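Local coordinates for Serine/threonine-protein kinase PknE (PDB 2H34) that phosphorylates serine and threonine residues of proteins with ATP, as the catalytic domain of a membrane-anchored mycobacterial kinase, at residues A85-V97 with Q142-A155. Numbering follows the deposited sequence.
Sequences ARTAGRLQEPHVV and QIGSALDAAHAAGA
His95 lays one face of its imidazole over the aliphatic start of Gln142: CB of Gln142 lies 3.6 Å from the centroid of the His95 ring and 22° off the ring normal, a CH-pi contact. The Gln142 amide plane stands 76° from the ring, so the two flat groups are not stacked. The ring does stack on Phe172, and the His95 backbone bonds to Leu175, which ties the 93-96 turn to strand 173-175 as well.

The imidazole is oriented by Glu93. ND1 of His95 donates to Glu93 OE2 over 3.0 Å, on the syn lone pair, while the backbone N of His95 meets Glu93 OE1 at 2.6 Å from above the carboxylate plane. A bend at chi2 (-71°) folds the Glu93 carboxylate back to receive both donors. The same OE2 takes a weak bond, 2.9 Å long, from Ser145 OG, which reaches across to it from the helix.

The rest is mostly carbon packing. Glu93 CB rests on Ala149 CB at 3.6 Å, and Val96 CG1 meets Ala146 CB at 3.5 Å. Farther along, Leu91 sets CD2 against Ala153 CB (3.9 Å) and the carbonyl oxygen of Ala149, and Thr87 brings OG1 near Ala155 CB, although that hydroxyl is bonded to Glu84 O. Ala146 and Ala149 of helix 133-152, and Ala153 and Ala155 just beyond it, offer only methyl side chains, consistent with the close approach of the loop after helix 75-88; the contact joins the kinase αC-β4 loop to helix αE of the C-lobe. With polar bonds concentrated on one carboxylate, the chemistry is consistent with a lobe junction whose loop is braced in part by its own Glu93-His95 pairing, with a weak bond from Ser145 reaching across.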
ATOM      1  N   ALA A  85     -12.807  -6.793   7.458  1.00 80.54           N
ATOM      2  CA  ALA A  85     -12.403  -6.412   8.807  1.00 79.80           C
ATOM      3  C   ALA A  85     -12.022  -7.656   9.605  1.00 79.24           C
ATOM      4  O   ALA A  85     -11.057  -7.643  10.357  1.00 79.07           O
ATOM      5  CB  ALA A  85     -13.515  -5.655   9.505  1.00 79.89           C
ATOM      6  N   ARG A  86     -12.787  -8.731   9.422  1.00 78.68           N
ATOM      7  CA  ARG A  86     -12.509 -10.020  10.056  1.00 78.12           C
ATOM      8  C   ARG A  86     -11.219 -10.662   9.532  1.00 77.68           C
ATOM      9  O   ARG A  86     -10.494 -11.310  10.285  1.00 77.83           O
ATOM     10  CB  ARG A  86     -13.692 -10.984   9.879  1.00 78.12           C
ATOM     11  N   THR A  87     -10.938 -10.483   8.244  1.00 77.09           N
ATOM     12  CA  THR A  87      -9.718 -11.028   7.643  1.00 76.31           C
ATOM     13  C   THR A  87      -8.506 -10.195   8.044  1.00 75.72           C
ATOM     14  O   THR A  87      -7.403 -10.719   8.190  1.00 75.79           O
ATOM     15  CB  THR A  87      -9.803 -11.137   6.093  1.00 76.39           C
ATOM     16  OG1 THR A  87      -9.944  -9.833   5.518  1.00 76.58           O
ATOM     17  CG2 THR A  87     -10.979 -12.028   5.660  1.00 75.89           C
ATOM     18  N   ALA A  88      -8.721  -8.898   8.233  1.00 75.02           N
ATOM     19  CA  ALA A  88      -7.651  -8.001   8.631  1.00 74.32           C
ATOM     20  C   ALA A  88      -7.112  -8.388  10.003  1.00 73.91           C
ATOM     21  O   ALA A  88      -5.907  -8.542  10.182  1.00 74.18           O
ATOM     22  CB  ALA A  88      -8.127  -6.560   8.623  1.00 74.25           C
ATOM     23  N   GLY A  89      -8.009  -8.576  10.963  1.00 73.33           N
ATOM     24  CA  GLY A  89      -7.611  -8.968  12.314  1.00 72.37           C
ATOM     25  C   GLY A  89      -7.161 -10.414  12.432  1.00 71.63           C
ATOM     26  O   GLY A  89      -6.793 -10.863  13.515  1.00 71.34           O
ATOM     27  N   ARG A  90      -7.203 -11.144  11.322  1.00 70.99           N
ATOM     28  CA  ARG A  90      -6.690 -12.507  11.275  1.00 70.49           C
ATOM     29  C   ARG A  90      -5.231 -12.502  10.894  1.00 70.14           C
ATOM     30  O   ARG A  90      -4.538 -13.515  11.045  1.00 70.35           O
ATOM     31  CB  ARG A  90      -7.440 -13.329  10.248  1.00 70.41           C
ATOM     32  CG  ARG A  90      -8.599 -14.092  10.804  1.00 70.97           C
ATOM     33  CD  ARG A  90      -9.198 -14.931   9.706  1.00 72.50           C
ATOM     34  NE  ARG A  90     -10.563 -15.313  10.023  1.00 74.20           N
ATOM     35  CZ  ARG A  90     -11.567 -15.216   9.165  1.00 75.31           C
ATOM     36  NH1 ARG A  90     -11.349 -14.724   7.952  1.00 75.70           N
ATOM     37  NH2 ARG A  90     -12.790 -15.589   9.526  1.00 76.31           N
ATOM     38  N   LEU A  91      -4.769 -11.363  10.391  1.00 69.30           N
ATOM     39  CA  LEU A  91      -3.414 -11.259   9.892  1.00 68.75           C
ATOM     40  C   LEU A  91      -2.439 -11.236  11.046  1.00 68.42           C
ATOM     41  O   LEU A  91      -2.774 -10.767  12.130  1.00 68.65           O
ATOM     42  CB  LEU A  91      -3.259 -10.020   9.026  1.00 68.57           C
ATOM     43  CG  LEU A  91      -4.047 -10.175   7.731  1.00 68.94           C
ATOM     44  CD1 LEU A  91      -4.305  -8.827   7.094  1.00 69.78           C
ATOM     45  CD2 LEU A  91      -3.329 -11.108   6.767  1.00 69.29           C
ATOM     46  N   GLN A  92      -1.240 -11.760  10.820  1.00 67.61           N
ATOM     47  CA  GLN A  92      -0.239 -11.797  11.868  1.00 67.03           C
ATOM     48  C   GLN A  92       1.031 -11.095  11.451  1.00 66.01           C
ATOM     49  O   GLN A  92       1.956 -10.954  12.245  1.00 65.32           O
ATOM     50  CB  GLN A  92       0.094 -13.234  12.225  1.00 67.43           C
ATOM     51  CG  GLN A  92      -1.017 -13.989  12.877  1.00 69.40           C
ATOM     52  CD  GLN A  92      -0.677 -15.447  12.976  1.00 73.86           C
ATOM     53  OE1 GLN A  92       0.451 -15.808  13.327  1.00 75.65           O
ATOM     54  NE2 GLN A  92      -1.640 -16.308  12.643  1.00 76.05           N
ATOM     55  N   GLU A  93       1.082 -10.681  10.194  1.00 64.97           N
ATOM     56  CA  GLU A  93       2.274 -10.071   9.665  1.00 64.32           C
ATOM     57  C   GLU A  93       2.504  -8.740  10.384  1.00 63.54           C
ATOM     58  O   GLU A  93       1.547  -7.991  10.625  1.00 63.75           O
ATOM     59  CB  GLU A  93       2.106  -9.883   8.169  1.00 64.63           C
ATOM     60  CG  GLU A  93       3.377 -10.031   7.382  1.00 66.48           C
ATOM     61  CD  GLU A  93       4.309  -8.874   7.617  1.00 70.27           C
ATOM     62  OE1 GLU A  93       3.820  -7.719   7.599  1.00 70.91           O
ATOM     63  OE2 GLU A  93       5.516  -9.120   7.858  1.00 71.48           O
ATOM     64  N   PRO A  94       3.761  -8.458  10.780  1.00 62.30           N
ATOM     65  CA  PRO A  94       4.087  -7.268  11.552  1.00 61.49           C
ATOM     66  C   PRO A  94       4.153  -5.933  10.812  1.00 60.77           C
ATOM     67  O   PRO A  94       4.333  -4.914  11.468  1.00 60.46           O
ATOM     68  CB  PRO A  94       5.466  -7.607  12.131  1.00 61.50           C
ATOM     69  CG  PRO A  94       6.072  -8.459  11.142  1.00 61.64           C
ATOM     70  CD  PRO A  94       4.949  -9.301  10.592  1.00 62.36           C
ATOM     71  N   HIS A  95       4.032  -5.928   9.485  1.00 60.19           N
ATOM     72  CA  HIS A  95       3.972  -4.669   8.722  1.00 59.92           C
ATOM     73  C   HIS A  95       2.542  -4.355   8.312  1.00 59.99           C
ATOM     74  O   HIS A  95       2.279  -3.541   7.419  1.00 59.62           O
ATOM     75  CB  HIS A  95       4.879  -4.714   7.499  1.00 59.76           C
ATOM     76  CG  HIS A  95       6.282  -5.073   7.832  1.00 60.19           C
ATOM     77  ND1 HIS A  95       6.739  -6.373   7.800  1.00 60.59           N
ATOM     78  CD2 HIS A  95       7.308  -4.319   8.282  1.00 59.73           C
ATOM     79  CE1 HIS A  95       7.997  -6.399   8.196  1.00 60.93           C
ATOM     80  NE2 HIS A  95       8.366  -5.167   8.494  1.00 61.38           N
ATOM     81  N   VAL A  96       1.622  -5.029   8.974  1.00 59.96           N
ATOM     82  CA  VAL A  96       0.238  -4.698   8.871  1.00 60.63           C
ATOM     83  C   VAL A  96      -0.167  -4.223  10.251  1.00 60.90           C
ATOM     84  O   VAL A  96       0.088  -4.902  11.252  1.00 61.20           O
ATOM     85  CB  VAL A  96      -0.601  -5.888   8.363  1.00 60.37           C
ATOM     86  CG1 VAL A  96      -0.165  -6.283   6.964  1.00 60.54           C
ATOM     87  CG2 VAL A  96      -0.456  -7.070   9.289  1.00 62.47           C
ATOM     88  N   VAL A  97      -0.755  -3.029  10.288  1.00 61.06           N
ATOM     89  CA  VAL A  97      -1.374  -2.474  11.480  1.00 60.80           C
ATOM     90  C   VAL A  97      -2.241  -3.516  12.174  1.00 60.98           C
ATOM     91  O   VAL A  97      -3.106  -4.117  11.542  1.00 60.55           O
ATOM     92  CB  VAL A  97      -2.251  -1.254  11.129  1.00 60.80           C
ATOM     93  CG1 VAL A  97      -2.878  -0.666  12.384  1.00 60.85           C
ATOM     94  CG2 VAL A  97      -1.435  -0.195  10.394  1.00 60.32           C
ATOM     95  N   GLN A 142       9.480  -4.848   3.198  1.00 65.47           N
ATOM     96  CA  GLN A 142       8.468  -4.846   4.257  1.00 65.64           C
ATOM     97  C   GLN A 142       7.031  -4.752   3.759  1.00 66.34           C
ATOM     98  O   GLN A 142       6.162  -5.405   4.313  1.00 67.11           O
ATOM     99  CB  GLN A 142       8.698  -3.703   5.236  1.00 65.45           C
ATOM    100  CG  GLN A 142      10.016  -3.705   5.931  1.00 64.53           C
ATOM    101  CD  GLN A 142      10.258  -2.401   6.651  1.00 65.24           C
ATOM    102  OE1 GLN A 142      10.964  -1.533   6.144  1.00 66.76           O
ATOM    103  NE2 GLN A 142       9.661  -2.243   7.832  1.00 64.13           N
ATOM    104  N   ILE A 143       6.760  -3.916   2.755  1.00 66.72           N
ATOM    105  CA  ILE A 143       5.407  -3.804   2.236  1.00 66.93           C
ATOM    106  C   ILE A 143       5.019  -5.043   1.435  1.00 67.30           C
ATOM    107  O   ILE A 143       3.892  -5.526   1.551  1.00 67.58           O
ATOM    108  CB  ILE A 143       5.199  -2.521   1.395  1.00 67.03           C
ATOM    109  CG1 ILE A 143       5.116  -1.310   2.301  1.00 67.02           C
ATOM    110  CG2 ILE A 143       3.909  -2.579   0.595  1.00 66.34           C
ATOM    111  CD1 ILE A 143       6.407  -0.646   2.432  1.00 69.19           C
ATOM    112  N   GLY A 144       5.948  -5.561   0.632  1.00 67.24           N
ATOM    113  CA  GLY A 144       5.683  -6.774  -0.151  1.00 67.26           C
ATOM    114  C   GLY A 144       5.308  -7.915   0.776  1.00 67.12           C
ATOM    115  O   GLY A 144       4.432  -8.743   0.476  1.00 66.66           O
ATOM    116  N   SER A 145       5.962  -7.909   1.930  1.00 66.79           N
ATOM    117  CA  SER A 145       5.694  -8.861   2.986  1.00 67.00           C
ATOM    118  C   SER A 145       4.251  -8.725   3.468  1.00 67.26           C
ATOM    119  O   SER A 145       3.524  -9.714   3.527  1.00 67.91           O
ATOM    120  CB  SER A 145       6.703  -8.671   4.127  1.00 66.67           C
ATOM    121  OG  SER A 145       6.467  -9.568   5.176  1.00 65.96           O
ATOM    122  N   ALA A 146       3.822  -7.498   3.761  1.00 67.29           N
ATOM    123  CA  ALA A 146       2.439  -7.244   4.152  1.00 67.04           C
ATOM    124  C   ALA A 146       1.468  -7.696   3.058  1.00 67.33           C
ATOM    125  O   ALA A 146       0.465  -8.353   3.329  1.00 67.59           O
ATOM    126  CB  ALA A 146       2.250  -5.788   4.461  1.00 66.87           C
ATOM    127  N   LEU A 147       1.784  -7.349   1.816  1.00 67.51           N
ATOM    128  CA  LEU A 147       0.952  -7.718   0.700  1.00 67.48           C
ATOM    129  C   LEU A 147       0.819  -9.229   0.577  1.00 67.96           C
ATOM    130  O   LEU A 147      -0.303  -9.730   0.448  1.00 68.87           O
ATOM    131  CB  LEU A 147       1.509  -7.134  -0.589  1.00 67.76           C
ATOM    132  CG  LEU A 147       1.469  -5.620  -0.782  1.00 66.94           C
ATOM    133  CD1 LEU A 147       2.175  -5.245  -2.076  1.00 64.40           C
ATOM    134  CD2 LEU A 147       0.037  -5.127  -0.783  1.00 66.40           C
ATOM    135  N   ASP A 148       1.941  -9.955   0.618  1.00 67.60           N
ATOM    136  CA  ASP A 148       1.908 -11.424   0.550  1.00 67.49           C
ATOM    137  C   ASP A 148       0.956 -12.003   1.602  1.00 67.39           C
ATOM    138  O   ASP A 148       0.141 -12.880   1.317  1.00 66.96           O
ATOM    139  CB  ASP A 148       3.293 -12.012   0.806  1.00 67.62           C
ATOM    140  CG  ASP A 148       4.240 -11.889  -0.378  1.00 68.44           C
ATOM    141  OD1 ASP A 148       3.810 -11.684  -1.540  1.00 67.49           O
ATOM    142  OD2 ASP A 148       5.456 -12.034  -0.117  1.00 71.50           O
ATOM    143  N   ALA A 149       1.086 -11.509   2.831  1.00 67.61           N
ATOM    144  CA  ALA A 149       0.270 -11.980   3.943  1.00 67.94           C
ATOM    145  C   ALA A 149      -1.205 -11.741   3.642  1.00 68.39           C
ATOM    146  O   ALA A 149      -2.049 -12.605   3.903  1.00 68.44           O
ATOM    147  CB  ALA A 149       0.671 -11.288   5.223  1.00 67.14           C
ATOM    148  N   ALA A 150      -1.505 -10.566   3.090  1.00 68.68           N
ATOM    149  CA  ALA A 150      -2.872 -10.210   2.780  1.00 69.36           C
ATOM    150  C   ALA A 150      -3.449 -11.232   1.792  1.00 69.78           C
ATOM    151  O   ALA A 150      -4.438 -11.919   2.100  1.00 69.52           O
ATOM    152  CB  ALA A 150      -2.941  -8.802   2.233  1.00 69.19           C
ATOM    153  N   HIS A 151      -2.786 -11.367   0.639  1.00 70.25           N
ATOM    154  CA  HIS A 151      -3.146 -12.368  -0.361  1.00 70.58           C
ATOM    155  C   HIS A 151      -3.402 -13.752   0.254  1.00 70.89           C
ATOM    156  O   HIS A 151      -4.395 -14.410  -0.054  1.00 71.29           O
ATOM    157  CB  HIS A 151      -2.065 -12.468  -1.434  1.00 70.27           C
ATOM    158  CG  HIS A 151      -2.411 -13.422  -2.533  1.00 71.03           C
ATOM    159  ND1 HIS A 151      -3.291 -13.103  -3.545  1.00 71.58           N
ATOM    160  CD2 HIS A 151      -2.035 -14.704  -2.753  1.00 70.91           C
ATOM    161  CE1 HIS A 151      -3.430 -14.140  -4.349  1.00 70.25           C
ATOM    162  NE2 HIS A 151      -2.676 -15.123  -3.893  1.00 70.49           N
ATOM    163  N   ALA A 152      -2.514 -14.173   1.142  1.00 71.09           N
ATOM    164  CA  ALA A 152      -2.591 -15.497   1.731  1.00 71.50           C
ATOM    165  C   ALA A 152      -3.829 -15.729   2.616  1.00 71.95           C
ATOM    166  O   ALA A 152      -4.278 -16.865   2.759  1.00 71.87           O
ATOM    167  CB  ALA A 152      -1.313 -15.797   2.492  1.00 71.26           C
ATOM    168  N   ALA A 153      -4.375 -14.670   3.215  1.00 72.55           N
ATOM    169  CA  ALA A 153      -5.585 -14.807   4.031  1.00 72.89           C
ATOM    170  C   ALA A 153      -6.836 -14.495   3.213  1.00 73.49           C
ATOM    171  O   ALA A 153      -7.949 -14.451   3.751  1.00 73.82           O
ATOM    172  CB  ALA A 153      -5.517 -13.921   5.254  1.00 72.76           C
ATOM    173  N   GLY A 154      -6.651 -14.272   1.914  1.00 73.76           N
ATOM    174  CA  GLY A 154      -7.773 -14.100   1.002  1.00 74.35           C
ATOM    175  C   GLY A 154      -8.346 -12.704   1.050  1.00 74.81           C
ATOM    176  O   GLY A 154      -9.559 -12.514   0.932  1.00 75.05           O
ATOM    177  N   ALA A 155      -7.457 -11.735   1.233  1.00 75.30           N
ATOM    178  CA  ALA A 155      -7.799 -10.323   1.187  1.00 75.74           C
ATOM    179  C   ALA A 155      -6.804  -9.608   0.279  1.00 76.38           C
ATOM    180  O   ALA A 155      -6.139  -8.664   0.697  1.00 76.56           O
ATOM    181  CB  ALA A 155      -7.781  -9.734   2.579  1.00 75.26           C
TER